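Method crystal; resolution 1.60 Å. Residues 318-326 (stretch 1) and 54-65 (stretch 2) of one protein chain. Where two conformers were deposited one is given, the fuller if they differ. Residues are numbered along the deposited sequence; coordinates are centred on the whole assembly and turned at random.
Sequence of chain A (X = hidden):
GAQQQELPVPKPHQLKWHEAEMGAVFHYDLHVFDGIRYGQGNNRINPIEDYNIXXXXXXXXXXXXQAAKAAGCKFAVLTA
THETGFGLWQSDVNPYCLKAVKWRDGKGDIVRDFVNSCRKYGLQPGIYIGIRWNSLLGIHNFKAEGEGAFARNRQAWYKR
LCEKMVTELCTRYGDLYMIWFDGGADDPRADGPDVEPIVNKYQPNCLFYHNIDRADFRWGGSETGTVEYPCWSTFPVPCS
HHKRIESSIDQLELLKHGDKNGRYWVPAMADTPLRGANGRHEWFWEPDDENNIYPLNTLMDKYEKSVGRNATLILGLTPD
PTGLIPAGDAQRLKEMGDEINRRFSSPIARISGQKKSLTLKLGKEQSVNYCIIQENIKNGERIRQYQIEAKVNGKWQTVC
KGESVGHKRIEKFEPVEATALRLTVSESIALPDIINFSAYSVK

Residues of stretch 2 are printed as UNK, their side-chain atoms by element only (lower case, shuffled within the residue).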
# COMPACT_ATOMS: atom_id res chain seq x y z
N THR A 318 22.34 9.33 10.99
CA THR A 318 20.88 9.49 11.29
C THR A 318 20.31 10.86 10.96
O THR A 318 20.32 11.78 11.84
CB THR A 318 20.63 9.19 12.77
OG1 THR A 318 21.32 10.10 13.62
CG2 THR A 318 21.07 7.79 13.13
N PRO A 319 19.77 11.00 9.75
CA PRO A 319 19.10 12.31 9.46
C PRO A 319 17.91 12.46 10.39
O PRO A 319 17.23 11.51 10.74
CB PRO A 319 18.69 12.18 8.02
CG PRO A 319 19.58 11.09 7.46
CD PRO A 319 19.79 10.15 8.56
N ASP A 320 17.67 13.70 10.77
CA ASP A 320 16.65 14.06 11.76
C ASP A 320 15.31 14.42 11.11
O ASP A 320 15.16 14.37 9.89
CB ASP A 320 17.22 15.14 12.70
CG ASP A 320 17.35 16.54 12.08
OD1 ASP A 320 16.74 16.83 11.02
OD2 ASP A 320 18.14 17.34 12.63
N PRO A 321 14.29 14.74 11.91
CA PRO A 321 12.97 15.01 11.29
C PRO A 321 12.88 16.30 10.47
O PRO A 321 11.88 16.52 9.80
CB PRO A 321 12.03 15.09 12.49
CG PRO A 321 12.72 14.32 13.56
CD PRO A 321 14.18 14.64 13.37
N THR A 322 13.91 17.12 10.51
CA THR A 322 13.96 18.27 9.63
C THR A 322 14.59 17.92 8.28
O THR A 322 14.41 18.65 7.31
CB THR A 322 14.69 19.46 10.25
OG1 THR A 322 16.11 19.33 10.19
CG2 THR A 322 14.23 19.75 11.72
N GLY A 323 15.26 16.77 8.20
CA GLY A 323 15.92 16.31 6.98
C GLY A 323 17.39 16.63 6.90
O GLY A 323 17.94 16.72 5.81
N LEU A 324 18.03 16.78 8.06
CA LEU A 324 19.45 17.08 8.11
C LEU A 324 20.19 16.15 9.09
O LEU A 324 19.61 15.68 10.07
CB LEU A 324 19.63 18.50 8.61
CG LEU A 324 19.11 19.59 7.70
CD1 LEU A 324 19.11 20.91 8.43
CD2 LEU A 324 19.93 19.68 6.43
N ILE A 325 21.50 15.95 8.84
CA ILE A 325 22.35 15.31 9.83
C ILE A 325 22.56 16.36 10.95
O ILE A 325 22.97 17.52 10.68
CB ILE A 325 23.70 14.81 9.22
CG1 ILE A 325 23.45 13.59 8.32
CG2 ILE A 325 24.74 14.59 10.30
CD1 ILE A 325 23.04 12.33 9.08
N PRO A 326 22.28 15.99 12.22
CA PRO A 326 22.42 16.96 13.31
C PRO A 326 23.80 17.59 13.41
O PRO A 326 24.80 16.94 13.10
CB PRO A 326 22.06 16.14 14.57
CG PRO A 326 21.13 15.10 14.05
CD PRO A 326 21.67 14.72 12.69
N UNK A 54 5.61 12.18 7.99
CA UNK A 54 6.82 12.34 7.19
C UNK A 54 6.80 13.71 6.54
O UNK A 54 6.11 13.91 5.51
c UNK A 54 8.21 11.20 5.39
c UNK A 54 9.18 10.34 5.85
c UNK A 54 9.71 11.99 3.70
c UNK A 54 10.70 11.10 4.14
c UNK A 54 6.87 11.28 6.09
c UNK A 54 8.49 11.99 4.28
c UNK A 54 10.44 10.28 5.24
N UNK A 55 7.60 14.64 7.05
CA UNK A 55 7.63 16.01 6.57
C UNK A 55 8.96 16.72 6.83
O UNK A 55 8.99 17.67 7.63
c UNK A 55 6.43 16.76 7.18
c UNK A 55 6.19 18.11 6.55
n UNK A 55 5.68 19.05 7.35
o UNK A 55 6.43 18.30 5.36
N UNK A 56 10.06 16.25 6.22
CA UNK A 56 11.39 16.85 6.45
C UNK A 56 11.48 18.16 5.62
O UNK A 56 12.04 18.18 4.52
c UNK A 56 11.64 15.02 4.94
c UNK A 56 12.35 15.79 5.97
c UNK A 56 10.13 15.12 5.29
N UNK A 57 10.98 19.25 6.17
CA UNK A 57 10.90 20.49 5.41
C UNK A 57 12.25 21.17 5.11
O UNK A 57 12.30 22.08 4.27
o UNK A 57 10.48 21.86 7.41
c UNK A 57 8.50 21.01 6.22
c UNK A 57 9.96 21.54 6.12
N UNK A 58 13.33 20.74 5.78
CA UNK A 58 14.68 21.26 5.54
C UNK A 58 15.57 20.21 4.90
O UNK A 58 16.79 20.34 4.91
o UNK A 58 16.35 23.90 8.74
o UNK A 58 14.65 23.09 9.86
c UNK A 58 15.31 21.74 6.85
c UNK A 58 15.25 23.32 8.79
c UNK A 58 14.61 22.93 7.49
N UNK A 59 14.96 19.21 4.29
CA UNK A 59 15.75 18.12 3.67
C UNK A 59 16.82 18.67 2.77
O UNK A 59 16.54 19.49 1.89
c UNK A 59 16.00 15.07 3.27
c UNK A 59 15.65 16.07 2.21
c UNK A 59 14.90 15.34 1.08
c UNK A 59 14.85 17.21 2.87
N UNK A 60 18.05 18.18 2.97
CA UNK A 60 19.15 18.54 2.10
C UNK A 60 20.16 17.39 2.07
O UNK A 60 21.03 17.29 2.93
c UNK A 60 20.94 20.22 1.59
o UNK A 60 21.13 19.59 0.56
c UNK A 60 19.82 19.81 2.54
n UNK A 60 21.59 21.36 1.88
N UNK A 61 20.04 16.49 1.10
CA UNK A 61 20.97 15.37 1.03
C UNK A 61 22.40 15.81 0.72
O UNK A 61 23.33 15.03 1.03
c UNK A 61 20.51 14.30 0.06
o UNK A 61 20.26 14.93 -1.18
c UNK A 61 19.24 13.61 0.55
N UNK A 62 22.60 17.02 0.18
CA UNK A 62 23.98 17.48 0.00
C UNK A 62 24.62 17.53 1.39
O UNK A 62 25.79 17.24 1.52
o UNK A 62 23.68 20.02 -2.69
c UNK A 62 23.81 18.86 -2.14
c UNK A 62 24.08 18.85 -0.65
o UNK A 62 23.75 17.78 -2.76
N UNK A 63 23.88 18.04 2.40
CA UNK A 63 24.40 18.19 3.77
C UNK A 63 24.76 16.84 4.37
O UNK A 63 25.79 16.69 5.07
c UNK A 63 23.54 18.39 7.08
n UNK A 63 24.06 18.58 8.30
c UNK A 63 23.92 19.38 6.03
c UNK A 63 23.44 19.03 4.63
o UNK A 63 22.79 17.44 6.81
N UNK A 64 23.93 15.85 4.07
CA UNK A 64 24.20 14.47 4.54
C UNK A 64 25.54 13.94 3.98
O UNK A 64 26.38 13.42 4.70
n UNK A 64 19.85 14.67 5.29
c UNK A 64 19.48 13.49 4.72
c UNK A 64 19.28 11.02 3.55
c UNK A 64 18.15 11.64 4.06
c UNK A 64 18.21 12.87 4.66
c UNK A 64 23.12 13.53 4.02
c UNK A 64 21.21 14.85 5.10
c UNK A 64 20.54 11.63 3.62
c UNK A 64 20.65 12.89 4.21
c UNK A 64 21.74 13.74 4.48
N UNK A 65 25.71 14.08 2.67
CA UNK A 65 26.86 13.59 1.98
C UNK A 65 28.11 14.34 2.41
O UNK A 65 29.16 13.75 2.64
c UNK A 65 27.93 13.24 -0.30
c UNK A 65 25.53 12.62 0.11
c UNK A 65 26.64 13.60 0.45

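At position 54, one carbon leads into a ring of six carbons; the side chain makes no contact with stretch 1, and this is Phe54. Position 55 has two carbons, the second carrying one oxygen and one nitrogen, and its CB points away: an amide, Asn55. At position 56 three carbons close a ring onto the backbone N, which identifies Pro56. Its CB lies 3.7 Å from Gly323 CA, and its CA makes a CA-H...O contact with Pro321 O at 3.4 Å.

Position 57 has one carbon bearing an oxygen and a carbon, the branched pattern of Thr57, exposed and making little contact. Position 58 carries three carbons, the last with two oxygens. That is the carboxylate of Glu58, whose OE2 lies 3.7 Å from Thr322 CB; its backbone N donates to Thr322 O at 2.8 Å. Position 59 has four carbons forked at the second, hence Leu59. Its CB points away from stretch 1, yet one terminal methyl carbon still comes within 3.6 Å of Gly323 O, and Leu59 CA makes a CA-H...O contact with the same oxygen at 3.4 Å.

Position 60 repeats the pattern of two carbons with one oxygen and one nitrogen: Asn60. Its OD1 accepts from the N of position 62 at 3.0 Å, capping the helix, while Asn60 N donates to Gly323 O at 3.2 Å. Position 61, one carbon bearing an oxygen and a carbon, is Thr61, turned away. Position 62 has two carbons, the second with two oxygens: Asp62, out of reach.

Position 63 has three carbons, the third carrying one oxygen and one nitrogen, both engaged with the backbone of Ile325. This is Gln63: its OE1 accepts from Ile325 N and its NE2 donates to Ile325 O, each at 2.8 Å. Position 64 has one carbon followed by fused five- and six-membered rings with a single nitrogen, unmistakably Trp64. NE1 donates to Gly323 O at 2.8 Å near the ring plane, while Pro319 CG sits over the six-membered ring, 3.5 Å from its centroid. Position 65, one carbon carrying two more, is Val65, facing away.

The contact joins two type I turns, Pro56 to Leu59 and Asp320 to Gly323, and then a helix start to the extended segment that follows. Gly323 permits the close approach: an ideal CB there would lie 2.5 Å from Leu59 CA, a clash. Its carbonyl receives both Asn60 N and Trp64 NE1, and the paired hydrogen bonds of the Gln63 amide hold the Ile325 backbone beside them.

Stretch 2 (54-65) FNPTELNTDQWV
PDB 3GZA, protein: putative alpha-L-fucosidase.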